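Local coordinates for protein multiheme cytochrome cf (Carboxydothermus ferrireducens DSM 11255, PDB 6QVM) that probably passes electrons through eleven c-type hemes, from within the S-layer into which it is inserted, to insoluble extracellular iron(III), at residues A[540-545]-A[658-663]; A[517-522]-A[651-656]; A[504-509]-A[529-534]. All blocks are in the same frame, centred on the assembly; numbering follows the deposited sequence.

Contact 1 (A[540-545]-A[658-663]); sequences VYNPMG and IHNTAL. With HEC (heme c), chain N; NGA (2-acetamido-2-deoxy-beta-D-galactopyranose), chain C.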
# COMPACT_ATOMS: atom_id res chain seq x y z
N VAL A 540 23.99 -9.87 -30.90
CA VAL A 540 24.39 -11.26 -30.78
C VAL A 540 23.32 -11.96 -29.96
O VAL A 540 23.24 -11.78 -28.74
CB VAL A 540 25.78 -11.42 -30.15
CG1 VAL A 540 26.18 -12.89 -30.09
CG2 VAL A 540 26.82 -10.61 -30.93
N TYR A 541 22.48 -12.74 -30.63
CA TYR A 541 21.33 -13.36 -29.97
C TYR A 541 21.80 -14.35 -28.91
O TYR A 541 22.70 -15.16 -29.14
CB TYR A 541 20.42 -14.03 -31.00
CG TYR A 541 19.72 -13.07 -31.96
CD1 TYR A 541 18.56 -12.40 -31.57
CD2 TYR A 541 20.20 -12.85 -33.24
CE1 TYR A 541 17.92 -11.53 -32.45
CE2 TYR A 541 19.56 -11.98 -34.12
CZ TYR A 541 18.42 -11.32 -33.72
OH TYR A 541 17.78 -10.45 -34.59
N ASN A 542 21.18 -14.27 -27.74
CA ASN A 542 21.59 -15.02 -26.56
C ASN A 542 21.03 -16.44 -26.61
O ASN A 542 19.80 -16.61 -26.62
CB ASN A 542 21.11 -14.29 -25.31
CG ASN A 542 21.53 -14.96 -24.00
OD1 ASN A 542 21.89 -16.14 -23.96
ND2 ASN A 542 21.48 -14.18 -22.93
N PRO A 543 21.87 -17.48 -26.62
CA PRO A 543 21.34 -18.85 -26.68
C PRO A 543 20.42 -19.21 -25.53
O PRO A 543 19.57 -20.09 -25.68
CB PRO A 543 22.61 -19.72 -26.68
CG PRO A 543 23.68 -18.81 -27.20
CD PRO A 543 23.34 -17.45 -26.65
N MET A 544 20.58 -18.57 -24.37
CA MET A 544 19.67 -18.76 -23.25
C MET A 544 18.73 -17.57 -23.08
O MET A 544 18.23 -17.32 -21.98
CB MET A 544 20.45 -19.02 -21.96
CG MET A 544 20.98 -20.44 -21.87
SD MET A 544 21.94 -20.81 -20.40
CE MET A 544 23.60 -20.52 -20.99
N GLY A 545 18.47 -16.84 -24.17
CA GLY A 545 17.67 -15.62 -24.14
C GLY A 545 16.19 -15.84 -23.89
O GLY A 545 15.48 -14.86 -23.64
N ILE A 658 27.62 -16.63 -18.53
CA ILE A 658 26.32 -17.28 -18.59
C ILE A 658 25.26 -16.34 -19.14
O ILE A 658 24.35 -16.76 -19.87
CB ILE A 658 25.93 -17.82 -17.20
CG1 ILE A 658 26.89 -18.94 -16.77
CG2 ILE A 658 24.50 -18.33 -17.20
CD1 ILE A 658 26.75 -20.19 -17.60
N HIS A 659 25.35 -15.04 -18.84
CA HIS A 659 24.39 -14.07 -19.34
C HIS A 659 24.30 -14.05 -20.87
O HIS A 659 23.32 -13.52 -21.40
CB HIS A 659 24.73 -12.67 -18.82
CG HIS A 659 24.43 -12.49 -17.36
ND1 HIS A 659 24.84 -11.38 -16.65
CD2 HIS A 659 23.78 -13.28 -16.47
CE1 HIS A 659 24.44 -11.49 -15.39
NE2 HIS A 659 23.80 -12.64 -15.26
N ASN A 660 25.30 -14.58 -21.57
CA ASN A 660 25.28 -14.70 -23.02
C ASN A 660 26.49 -15.50 -23.48
O ASN A 660 27.56 -14.94 -23.74
CB ASN A 660 25.28 -13.32 -23.70
CG ASN A 660 24.84 -13.39 -25.15
OD1 ASN A 660 24.95 -14.43 -25.80
ND2 ASN A 660 24.33 -12.28 -25.67
N THR A 661 26.33 -16.83 -23.58
CA THR A 661 27.47 -17.69 -23.88
C THR A 661 28.09 -17.35 -25.23
O THR A 661 29.31 -17.41 -25.39
CB THR A 661 27.05 -19.16 -23.84
OG1 THR A 661 25.91 -19.35 -24.69
CG2 THR A 661 26.72 -19.59 -22.43
N ALA A 662 27.26 -16.97 -26.20
CA ALA A 662 27.76 -16.72 -27.55
C ALA A 662 28.45 -15.36 -27.66
O ALA A 662 29.49 -15.24 -28.31
CB ALA A 662 26.61 -16.81 -28.56
N LEU A 663 27.89 -14.33 -27.03
CA LEU A 663 28.60 -13.06 -26.96
C LEU A 663 29.90 -13.20 -26.18
O LEU A 663 30.87 -12.49 -26.46
CB LEU A 663 27.71 -11.98 -26.33
CG LEU A 663 28.32 -10.57 -26.28
CD1 LEU A 663 28.70 -10.12 -27.68
CD2 LEU A 663 27.37 -9.58 -25.63
FE HEC N . 22.57 -12.99 -13.83
CHA HEC N . 25.44 -13.04 -11.99
CHB HEC N . 22.18 -9.60 -13.08
CHC HEC N . 19.94 -12.80 -15.96
CHD HEC N . 22.68 -16.44 -14.24
NA HEC N . 23.59 -11.59 -12.74
C1A HEC N . 24.76 -11.84 -12.05
C2A HEC N . 25.16 -10.60 -11.40
C3A HEC N . 24.26 -9.66 -11.70
C4A HEC N . 23.26 -10.26 -12.54
CMA HEC N . 24.30 -8.20 -11.20
CAA HEC N . 26.41 -10.43 -10.52
CBA HEC N . 26.05 -11.01 -9.17
CGA HEC N . 27.30 -11.32 -8.41
O1A HEC N . 27.44 -12.47 -7.93
O2A HEC N . 28.16 -10.41 -8.29
NB HEC N . 21.28 -11.48 -14.39
C1B HEC N . 21.36 -10.14 -14.04
C2B HEC N . 20.43 -9.40 -14.87
C3B HEC N . 19.80 -10.29 -15.66
C4B HEC N . 20.33 -11.61 -15.37
CMB HEC N . 20.20 -7.87 -14.76
CAB HEC N . 18.70 -9.99 -16.72
CBB HEC N . 19.24 -9.07 -17.84
NC HEC N . 21.50 -14.37 -14.86
C1C HEC N . 20.45 -14.06 -15.70
C2C HEC N . 19.96 -15.29 -16.30
C3C HEC N . 20.74 -16.30 -15.87
C4C HEC N . 21.71 -15.74 -14.94
CMC HEC N . 18.83 -15.36 -17.35
CAC HEC N . 20.62 -17.81 -16.22
CBC HEC N . 20.89 -18.05 -17.73
ND HEC N . 23.86 -14.51 -13.21
C1D HEC N . 23.70 -15.87 -13.51
C2D HEC N . 24.81 -16.59 -12.93
C3D HEC N . 25.67 -15.54 -12.22
C4D HEC N . 25.01 -14.27 -12.45
CMD HEC N . 25.06 -18.11 -13.00
CAD HEC N . 26.98 -15.81 -11.44
CBD HEC N . 26.77 -15.39 -9.99
CGD HEC N . 27.16 -16.51 -9.06
O1D HEC N . 26.35 -16.83 -8.14
O2D HEC N . 28.27 -17.09 -9.23
C1 NGA C . 17.28 -9.80 -35.70
C2 NGA C . 16.02 -9.29 -36.41
C3 NGA C . 16.26 -8.78 -37.84
C4 NGA C . 17.57 -8.01 -37.95
C5 NGA C . 18.70 -8.77 -37.26
C6 NGA C . 20.03 -8.04 -37.37
C7 NGA C . 14.25 -10.61 -35.43
C8 NGA C . 12.93 -11.26 -35.76
N2 NGA C . 15.05 -10.36 -36.46
O3 NGA C . 15.19 -7.95 -38.30
O4 NGA C . 17.44 -6.75 -37.34
O5 NGA C . 18.38 -8.94 -35.90
O6 NGA C . 20.84 -8.41 -36.27
O7 NGA C . 14.53 -10.34 -34.27
O HOH W 1 23.83 -17.59 -22.36

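Contact 2 (A[517-522]-A[651-656]); sequences HPQKEV and AADASH. With HEC (heme c), chain K.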
# COMPACT_ATOMS: atom_id res chain seq x y z
N HIS A 517 28.68 -2.91 -14.31
CA HIS A 517 27.44 -3.68 -14.34
C HIS A 517 26.77 -3.62 -15.71
O HIS A 517 25.77 -2.91 -15.89
CB HIS A 517 26.47 -3.20 -13.25
CG HIS A 517 26.64 -1.76 -12.88
ND1 HIS A 517 26.09 -0.73 -13.61
CD2 HIS A 517 27.31 -1.18 -11.86
CE1 HIS A 517 26.40 0.42 -13.04
NE2 HIS A 517 27.14 0.18 -11.98
N PRO A 518 27.31 -4.32 -16.70
CA PRO A 518 26.75 -4.22 -18.05
C PRO A 518 25.81 -5.37 -18.38
O PRO A 518 25.78 -5.84 -19.52
CB PRO A 518 28.01 -4.27 -18.93
CG PRO A 518 28.91 -5.23 -18.17
CD PRO A 518 28.56 -5.10 -16.70
N GLN A 519 25.07 -5.84 -17.38
CA GLN A 519 24.28 -7.06 -17.55
C GLN A 519 23.22 -6.90 -18.63
O GLN A 519 22.99 -7.82 -19.42
CB GLN A 519 23.64 -7.47 -16.23
CG GLN A 519 24.60 -8.15 -15.26
CD GLN A 519 25.38 -7.16 -14.41
OE1 GLN A 519 24.98 -6.01 -14.27
NE2 GLN A 519 26.49 -7.62 -13.84
N LYS A 520 22.56 -5.74 -18.69
CA LYS A 520 21.59 -5.49 -19.75
C LYS A 520 22.21 -5.68 -21.12
O LYS A 520 21.67 -6.39 -21.98
CB LYS A 520 21.01 -4.08 -19.62
CG LYS A 520 20.15 -3.65 -20.80
CD LYS A 520 19.58 -2.25 -20.62
CE LYS A 520 18.64 -1.89 -21.76
NZ LYS A 520 17.96 -0.58 -21.52
N GLU A 521 23.38 -5.08 -21.34
CA GLU A 521 23.99 -5.10 -22.67
C GLU A 521 24.53 -6.49 -23.01
O GLU A 521 24.41 -6.93 -24.16
CB GLU A 521 25.10 -4.06 -22.75
CG GLU A 521 24.61 -2.61 -22.72
CD GLU A 521 24.20 -2.13 -21.34
OE1 GLU A 521 23.54 -1.08 -21.24
OE2 GLU A 521 24.55 -2.81 -20.35
N VAL A 522 25.13 -7.18 -22.05
CA VAL A 522 25.60 -8.54 -22.30
C VAL A 522 24.42 -9.46 -22.57
O VAL A 522 24.41 -10.22 -23.55
CB VAL A 522 26.44 -9.05 -21.11
CG1 VAL A 522 26.74 -10.55 -21.26
CG2 VAL A 522 27.72 -8.26 -20.99
N ALA A 651 34.21 -9.60 -17.41
CA ALA A 651 34.53 -9.53 -15.99
C ALA A 651 33.52 -8.71 -15.19
O ALA A 651 33.09 -9.14 -14.11
CB ALA A 651 35.93 -8.95 -15.79
N ALA A 652 33.12 -7.54 -15.70
CA ALA A 652 32.16 -6.72 -14.98
C ALA A 652 30.76 -7.32 -15.03
O ALA A 652 29.99 -7.20 -14.06
CB ALA A 652 32.16 -5.30 -15.53
N ASP A 653 30.40 -7.95 -16.15
CA ASP A 653 29.14 -8.68 -16.23
C ASP A 653 29.04 -9.71 -15.10
O ASP A 653 27.95 -9.97 -14.58
CB ASP A 653 29.02 -9.35 -17.59
CG ASP A 653 27.81 -10.26 -17.70
OD1 ASP A 653 26.69 -9.74 -17.90
OD2 ASP A 653 27.99 -11.50 -17.59
N ALA A 654 30.17 -10.31 -14.74
CA ALA A 654 30.32 -11.11 -13.52
C ALA A 654 29.45 -12.36 -13.51
O ALA A 654 29.17 -12.90 -12.44
CB ALA A 654 30.05 -10.28 -12.27
N SER A 655 29.03 -12.84 -14.68
CA SER A 655 28.23 -14.05 -14.76
C SER A 655 29.01 -15.24 -15.30
O SER A 655 28.42 -16.30 -15.54
CB SER A 655 27.00 -13.81 -15.64
OG SER A 655 27.34 -13.82 -17.02
N HIS A 656 30.32 -15.08 -15.47
CA HIS A 656 31.17 -16.09 -16.11
C HIS A 656 30.64 -16.43 -17.51
O HIS A 656 30.70 -17.58 -17.96
CB HIS A 656 31.28 -17.36 -15.26
CG HIS A 656 31.55 -17.09 -13.81
ND1 HIS A 656 32.31 -16.02 -13.39
CD2 HIS A 656 31.16 -17.74 -12.70
CE1 HIS A 656 32.38 -16.03 -12.07
NE2 HIS A 656 31.69 -17.07 -11.62
FE HEC K . 26.77 1.48 -8.12
CHA HEC K . 27.67 -1.80 -7.44
CHB HEC K . 29.38 2.57 -6.14
CHC HEC K . 26.30 4.73 -9.23
CHD HEC K . 24.17 0.44 -10.09
NA HEC K . 28.25 0.55 -7.01
C1A HEC K . 28.43 -0.81 -6.85
C2A HEC K . 29.54 -1.02 -5.94
C3A HEC K . 30.00 0.19 -5.58
C4A HEC K . 29.20 1.20 -6.25
CMA HEC K . 31.18 0.48 -4.62
CAA HEC K . 30.06 -2.41 -5.48
CBA HEC K . 31.42 -2.66 -6.13
CGA HEC K . 31.69 -4.13 -6.35
O1A HEC K . 32.42 -4.45 -7.32
O2A HEC K . 31.19 -4.97 -5.56
NB HEC K . 27.67 3.30 -7.76
C1B HEC K . 28.73 3.52 -6.90
C2B HEC K . 29.05 4.94 -6.94
C3B HEC K . 28.20 5.53 -7.80
C4B HEC K . 27.32 4.51 -8.33
CMB HEC K . 30.17 5.62 -6.11
CAB HEC K . 28.13 7.04 -8.16
CBB HEC K . 29.42 7.47 -8.90
NC HEC K . 25.48 2.41 -9.41
C1C HEC K . 25.45 3.76 -9.72
C2C HEC K . 24.35 4.00 -10.64
C3C HEC K . 23.79 2.80 -10.93
C4C HEC K . 24.47 1.79 -10.13
CMC HEC K . 24.05 5.38 -11.26
CAC HEC K . 22.58 2.51 -11.85
CBC HEC K . 22.79 2.99 -13.30
ND HEC K . 26.03 -0.39 -8.65
C1D HEC K . 24.95 -0.55 -9.52
C2D HEC K . 24.76 -1.97 -9.74
C3D HEC K . 25.85 -2.68 -8.92
C4D HEC K . 26.59 -1.61 -8.28
CMD HEC K . 23.67 -2.60 -10.63
CAD HEC K . 26.12 -4.20 -8.78
CBD HEC K . 26.59 -4.75 -10.13
CGD HEC K . 27.47 -5.97 -9.97
O1D HEC K . 27.29 -6.75 -8.99
O2D HEC K . 28.36 -6.17 -10.84

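Contact 3 (A[504-509]-A[529-534]); sequences EGFTAT and ASFTAL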
# COMPACT_ATOMS: atom_id res chain seq x y z
N GLU A 504 25.55 1.18 -20.17
CA GLU A 504 25.04 2.28 -20.99
C GLU A 504 26.05 3.40 -21.22
O GLU A 504 26.30 4.22 -20.33
CB GLU A 504 23.77 2.85 -20.36
CG GLU A 504 23.22 4.07 -21.09
CD GLU A 504 22.55 3.76 -22.42
OE1 GLU A 504 22.81 2.69 -23.00
OE2 GLU A 504 21.76 4.61 -22.88
N GLY A 505 26.60 3.47 -22.43
CA GLY A 505 27.49 4.56 -22.78
C GLY A 505 28.90 4.10 -23.04
O GLY A 505 29.55 4.60 -23.97
N PHE A 506 29.39 3.15 -22.24
CA PHE A 506 30.74 2.62 -22.38
C PHE A 506 31.02 2.23 -23.82
O PHE A 506 30.17 1.65 -24.49
CB PHE A 506 30.94 1.41 -21.46
CG PHE A 506 30.28 0.15 -21.96
CD1 PHE A 506 28.97 -0.14 -21.64
CD2 PHE A 506 30.98 -0.75 -22.75
CE1 PHE A 506 28.36 -1.30 -22.10
CE2 PHE A 506 30.39 -1.90 -23.21
CZ PHE A 506 29.08 -2.18 -22.89
N THR A 507 32.22 2.57 -24.30
CA THR A 507 32.58 2.33 -25.68
C THR A 507 33.74 1.33 -25.75
O THR A 507 34.21 0.82 -24.74
CB THR A 507 32.93 3.64 -26.39
OG1 THR A 507 33.91 4.35 -25.63
CG2 THR A 507 31.68 4.50 -26.56
N ALA A 508 34.17 1.06 -26.98
CA ALA A 508 35.22 0.07 -27.21
C ALA A 508 36.54 0.45 -26.53
O ALA A 508 37.40 -0.42 -26.35
CB ALA A 508 35.44 -0.12 -28.71
N THR A 509 36.72 1.71 -26.16
CA THR A 509 37.96 2.14 -25.53
C THR A 509 37.74 2.59 -24.09
O THR A 509 38.23 3.65 -23.69
CB THR A 509 38.61 3.26 -26.35
OG1 THR A 509 37.68 4.33 -26.51
CG2 THR A 509 39.04 2.75 -27.72
N ALA A 529 27.04 0.94 -30.60
CA ALA A 529 27.50 1.24 -31.95
C ALA A 529 29.02 1.14 -32.06
O ALA A 529 29.53 0.52 -32.99
CB ALA A 529 27.02 2.63 -32.37
N SER A 530 29.75 1.73 -31.11
CA SER A 530 31.20 1.82 -31.22
C SER A 530 31.90 0.47 -31.22
O SER A 530 33.11 0.42 -31.45
CB SER A 530 31.77 2.68 -30.08
OG SER A 530 31.96 1.90 -28.92
N PHE A 531 31.19 -0.62 -30.97
CA PHE A 531 31.78 -1.95 -31.12
C PHE A 531 31.61 -2.48 -32.53
O PHE A 531 32.06 -3.60 -32.81
CB PHE A 531 31.18 -2.92 -30.10
CG PHE A 531 31.62 -2.65 -28.68
CD1 PHE A 531 31.12 -1.56 -27.98
CD2 PHE A 531 32.55 -3.47 -28.06
CE1 PHE A 531 31.53 -1.31 -26.68
CE2 PHE A 531 32.95 -3.22 -26.77
CZ PHE A 531 32.45 -2.14 -26.08
N THR A 532 30.99 -1.70 -33.42
CA THR A 532 30.91 -2.04 -34.83
C THR A 532 32.30 -2.29 -35.42
O THR A 532 32.51 -3.31 -36.09
CB THR A 532 30.16 -0.92 -35.60
OG1 THR A 532 29.18 -1.51 -36.45
CG2 THR A 532 31.09 -0.03 -36.42
N ALA A 533 33.27 -1.43 -35.10
CA ALA A 533 34.54 -1.48 -35.80
C ALA A 533 35.30 -2.76 -35.48
O ALA A 533 36.14 -3.20 -36.27
CB ALA A 533 35.38 -0.24 -35.47
N LEU A 534 34.98 -3.39 -34.36
CA LEU A 534 35.72 -4.53 -33.85
C LEU A 534 35.14 -5.85 -34.33
O LEU A 534 35.58 -6.91 -33.87
CB LEU A 534 35.77 -4.49 -32.31
CG LEU A 534 36.49 -3.30 -31.66
CD1 LEU A 534 35.73 -1.96 -31.78
CD2 LEU A 534 36.80 -3.59 -30.21

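Contact 1 (A[540-545]-A[658-663])
Asn542 and Asn660 both carry CG anti to the backbone N (chi1 -178° and -163°), and Asn542 CG lies 3.8 Å from Asn660 CG. The two amides stack with planes 8° apart, and the side chains slide past each other in opposite directions. Asn660 ND2 gives a weak hydrogen bond to Val540 O at 3.3 Å; its stronger partner is Val522 O. Asn660 is also the N-cap of helix 661-672, with OD1 accepting from Leu663 N at 3.2 Å. Asn542 OD1 takes Met544 N at 2.8 Å and so closes an Asx turn within a type I beta turn. A water donates to Asn542 OD1 and Ile658 O and accepts from Thr661 N. The capped helix start packs on this turn, and each side supplies an axial ligand to a heme iron. His659 NE2 binds one iron at 1.9 Å, with His553 as the other axial ligand, while Met544 SD binds a second iron together with His599. Pro543 CG lies 3.8 Å from Ala662 CB, Met544 CE meets Thr661 CG2 at 3.6 Å, and Val540 CG2 touches Leu663 CD1 at 3.8 Å. Tyr541 OH is covalently joined to C1 of N-acetylgalactosamine, an O-glycosylation.

Contact 2 (A[517-522]-A[651-656])
Ala652 puts its CB 3.8 Å from Pro518 CD. Here the C-terminal end of helix 641-652 meets the start of helix 519-524, where Pro518 holds the N-cap position. The contact lies between hemes of the multiheme chain. At Asp653 the backbone and the side chain do separate work. Asp653 O accepts Gln519 NE2 at 2.9 Å, with an N-H...O angle of 155°. The donor lies above the carbonyl plane, while the oxygen is near the plane of the Gln519 amide. A bend at chi2 (86°) turns Gln519 CD off the line of the chain, and NE2 meets Asp653 O. The Asp653 and Val522 side chains cross obliquely, and Asp653 OD1 comes within 3.3 Å of Val522 CB. The same OD1 accepts ND1 of His659, an iron ligand, so Asp653 is a second-shell residue that probably helps to fix the turn of that imidazole. Ala654 departs from helical backbone angles, with a positive phi of 64°. The chain brings Ser655 back, and its OG makes a very short hydrogen bond to Asp653 OD2. On the other segment, His517 lays one ring face over pyrrole D of heme c, with ND1 hydrogen-bonded to Thr502 O. An alanine at His517 would probably leave Thr502 O without this donor and open a gap against the porphyrin. The closest ring contacts include His517 NE2 to heme C1D, at 3.4 Å.

Contact 3 (A[504-509]-A[529-534])
Phe531 lays one face of its ring over Ala508 CA, which sits toward the rim of the ring. The Thr507-Ala508 peptide also lies close, with Phe531 CE1 3.6 Å from Ala508 N. Phe531 CG is anti to its carbonyl carbon (chi1 -71°), beside its own backbone N, and the far end of the ring reaches the other loop. There it also meets Phe506. The two rings touch rim to rim, with neither over the face of the other. Their centroids are 5.7 Å apart and their planes are turned by 71°. Phe506 CE2 and Phe531 CZ make the closest approach of the pair, at 3.5 Å. The contact joins the two loops that flank helix 519-524 in sequence. The first overlaps a doubled CXXCH heme-binding motif, and the second contains a 3-10 turn at 529-531. Both phenylalanines rest on helix 641-652, Phe506 on Ile649 and Phe531 on Leu646 and Ile649. Ala508 O bonds to Thr645 OG1 of the same helix. A polar link ties the loops directly: Ser530 OG accepts Ala508 N at 3.1 Å, with an N-H...O angle of 146°. Ser530 OG also lies 3.2 Å from Thr507 CB. Beyond the Phe531 ring, Leu534 CD1 packs on Ala508 CB at 3.6 Å, and the leucine also touches Tyr674.

Contacts 1 and 2 have centres about 11 Å apart and share partners. Asp653 OD1 of contact 2 lies 2.8 Å from His659 ND1 of contact 1, and Val522 O lies 3.0 Å from Asn660 ND2. The iron ligand and the helix cap of contact 1 are therefore both held by contact 2. Contact 3 is farther out, with centres about 15 Å from contact 2 and about 18 Å from contact 1. It meets contact 2 through Glu521 CG and Phe506 CE1, 4.0 Å apart, but does not touch contact 1. Contacts 1 and 2 both hold residues of heme c pockets, while Phe506 of contact 3 has its side chain about 11 Å from a heme.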